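Local structure of Adhesin/hemolysin (4G6V) at residues Tyr78-Asn83 with Tyr94-Gln99. The protein acts as the toxic tRNase of a contact-dependent growth inhibition system and is paired here with its immunity protein CdiI. Sequence-based numbering, arbitrary orientation.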
loop_
_atom_site.group_PDB
_atom_site.type_symbol
_atom_site.label_atom_id
_atom_site.label_comp_id
_atom_site.label_asym_id
_atom_site.label_seq_id
_atom_site.Cartn_x
_atom_site.Cartn_y
_atom_site.Cartn_z
ATOM N N TYR A 78 -0.948 14.195 18.816
ATOM C CA TYR A 78 -0.071 13.025 18.753
ATOM C C TYR A 78 1.376 13.450 18.611
ATOM O O TYR A 78 1.680 14.519 18.073
ATOM C CB TYR A 78 -0.445 12.106 17.598
ATOM C CG TYR A 78 -1.842 11.574 17.691
ATOM C CD1 TYR A 78 -2.087 10.303 18.173
ATOM C CD2 TYR A 78 -2.921 12.349 17.290
ATOM C CE1 TYR A 78 -3.379 9.817 18.250
ATOM C CE2 TYR A 78 -4.213 11.873 17.362
ATOM C CZ TYR A 78 -4.441 10.611 17.847
ATOM O OH TYR A 78 -5.737 10.153 17.915
ATOM N N ASP A 79 2.273 12.615 19.104
ATOM C CA ASP A 79 3.685 12.839 18.865
ATOM C C ASP A 79 4.041 12.034 17.631
ATOM O O ASP A 79 3.995 10.798 17.651
ATOM C CB ASP A 79 4.505 12.410 20.077
ATOM C CG ASP A 79 4.146 13.216 21.330
ATOM O OD1 ASP A 79 4.197 14.474 21.277
ATOM O OD2 ASP A 79 3.792 12.598 22.358
ATOM N N VAL A 80 4.362 12.738 16.549
ATOM C CA VAL A 80 4.577 12.096 15.265
ATOM C C VAL A 80 6.019 12.189 14.783
ATOM O O VAL A 80 6.551 13.296 14.607
ATOM C CB VAL A 80 3.660 12.696 14.179
ATOM C CG1 VAL A 80 3.949 12.036 12.848
ATOM C CG2 VAL A 80 2.186 12.519 14.549
ATOM N N VAL A 81 6.649 11.033 14.560
ATOM C CA VAL A 81 7.948 11.005 13.881
ATOM C C VAL A 81 7.862 10.444 12.465
ATOM O O VAL A 81 7.477 9.286 12.253
ATOM C CB VAL A 81 8.993 10.191 14.655
ATOM C CG1 VAL A 81 10.395 10.349 14.017
ATOM C CG2 VAL A 81 8.978 10.574 16.119
ATOM N N GLN A 82 8.252 11.264 11.497
ATOM C CA GLN A 82 8.207 10.882 10.094
ATOM C C GLN A 82 9.472 10.138 9.678
ATOM O O GLN A 82 10.586 10.515 10.061
ATOM C CB GLN A 82 8.025 12.117 9.214
ATOM C CG GLN A 82 6.649 12.743 9.295
ATOM C CD GLN A 82 6.382 13.662 8.132
ATOM O OE1 GLN A 82 6.389 14.891 8.270
ATOM N NE2 GLN A 82 6.146 13.072 6.966
ATOM N N ASN A 83 9.288 9.085 8.883
ATOM C CA ASN A 83 10.397 8.278 8.393
ATOM C C ASN A 83 11.394 7.900 9.496
ATOM O O ASN A 83 12.596 8.186 9.392
ATOM C CB ASN A 83 11.079 8.966 7.205
ATOM C CG ASN A 83 10.088 9.322 6.096
ATOM O OD1 ASN A 83 9.553 8.440 5.428
ATOM N ND2 ASN A 83 9.825 10.617 5.915
ATOM N N TYR A 94 5.427 6.547 9.675
ATOM C CA TYR A 94 5.477 7.289 10.922
ATOM C C TYR A 94 5.823 6.418 12.118
ATOM O O TYR A 94 5.865 5.182 12.024
ATOM C CB TYR A 94 4.114 7.856 11.256
ATOM C CG TYR A 94 3.325 8.364 10.089
ATOM C CD1 TYR A 94 3.785 9.443 9.318
ATOM C CD2 TYR A 94 2.083 7.816 9.789
ATOM C CE1 TYR A 94 3.052 9.924 8.273
ATOM C CE2 TYR A 94 1.329 8.303 8.746
ATOM C CZ TYR A 94 1.822 9.361 7.984
ATOM O OH TYR A 94 1.081 9.840 6.934
ATOM N N THR A 95 5.825 7.094 13.270
ATOM C CA THR A 95 5.754 6.523 14.615
ATOM C C THR A 95 4.767 7.430 15.382
ATOM O O THR A 95 5.022 8.628 15.510
ATOM C CB THR A 95 7.120 6.530 15.313
ATOM O OG1 THR A 95 7.597 7.876 15.424
ATOM C CG2 THR A 95 8.125 5.704 14.524
ATOM N N ILE A 96 3.643 6.893 15.873
ATOM C CA ILE A 96 2.621 7.732 16.466
ATOM C C ILE A 96 2.501 7.363 17.949
ATOM O O ILE A 96 2.015 6.263 18.317
ATOM C CB ILE A 96 1.281 7.626 15.707
ATOM C CG1 ILE A 96 1.441 8.152 14.289
ATOM C CG2 ILE A 96 0.170 8.405 16.419
ATOM C CD1 ILE A 96 0.164 8.211 13.536
ATOM N N ASN A 97 2.988 8.273 18.795
ATOM C CA ASN A 97 3.134 7.996 20.226
ATOM C C ASN A 97 3.881 6.676 20.460
ATOM O O ASN A 97 3.509 5.878 21.332
ATOM C CB ASN A 97 1.771 7.990 20.924
ATOM C CG ASN A 97 1.056 9.316 20.790
ATOM O OD1 ASN A 97 1.651 10.303 20.360
ATOM N ND2 ASN A 97 -0.218 9.353 21.166
ATOM N N GLY A 98 4.923 6.453 19.659
ATOM C CA GLY A 98 5.777 5.296 19.821
ATOM C C GLY A 98 5.497 4.151 18.860
ATOM O O GLY A 98 6.426 3.438 18.487
ATOM N N GLN A 99 4.232 3.977 18.466
ATOM C CA GLN A 99 3.801 2.870 17.583
ATOM C C GLN A 99 4.094 3.099 16.090
ATOM O O GLN A 99 3.701 4.133 15.536
ATOM C CB GLN A 99 2.290 2.616 17.735
ATOM C CG GLN A 99 1.821 2.325 19.150
ATOM C CD GLN A 99 0.303 2.158 19.236
ATOM O OE1 GLN A 99 -0.452 3.111 19.027
ATOM N NE2 GLN A 99 -0.148 0.939 19.545
#
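Strands 79-82 and 94-96 run antiparallel, their axes 166° apart in direction, with Val80 facing Ile96 as a non-hydrogen-bonded pair. On one side of that pair Val81 N donates to Thr95 O (3.1 Å), while the return bond from Thr95 N to Val81 O is bent and weak. On the other side Asn97 N reaches Asp79 O at 2.9 Å, and the expected return acceptor is replaced by a side chain: Asp79 N donates to Asn97 OD1 at 2.7 Å, with the N-H pointing almost straight at the oxygen (169°) and the donor nearly along the C=O axis. Asn97 lies in the type I' turn from Ile96 to Gln99, which leads from strand 94-96 into strand 99-104. Its side chain crosses that of Tyr78 at about a right angle, the amide and ring planes 22° apart, with ND2 3.7 Å from CD1.

Val80, Gln82, Tyr94 and Ile96 project from the same face of the sheet. Ile96 CG2, anti to its own backbone N, meets CD1 of Tyr78 obliquely, whereas its CG1 lies 4.4 Å from Val80 CG2. Farther along, Gln82 CG comes to the edge of the Tyr94 ring near its plane, and Val80 CG1 approaches CD1 of that ring obliquely. Helix 57-74 packs over this face: Ile96 touches Leu73, and Gln82 NE2 hydrogen-bonds to Asn67 OD1. The Asn97 carbonyl therefore satisfies Asp79 N at the end of the pairing where the chain turns into strand 99-104, while the hydrogen bond from Tyr94 OH to the backbone O of Glu66 joins the hairpin to the helix carrying that probable active-site residue of this PDDEXK-clan domain.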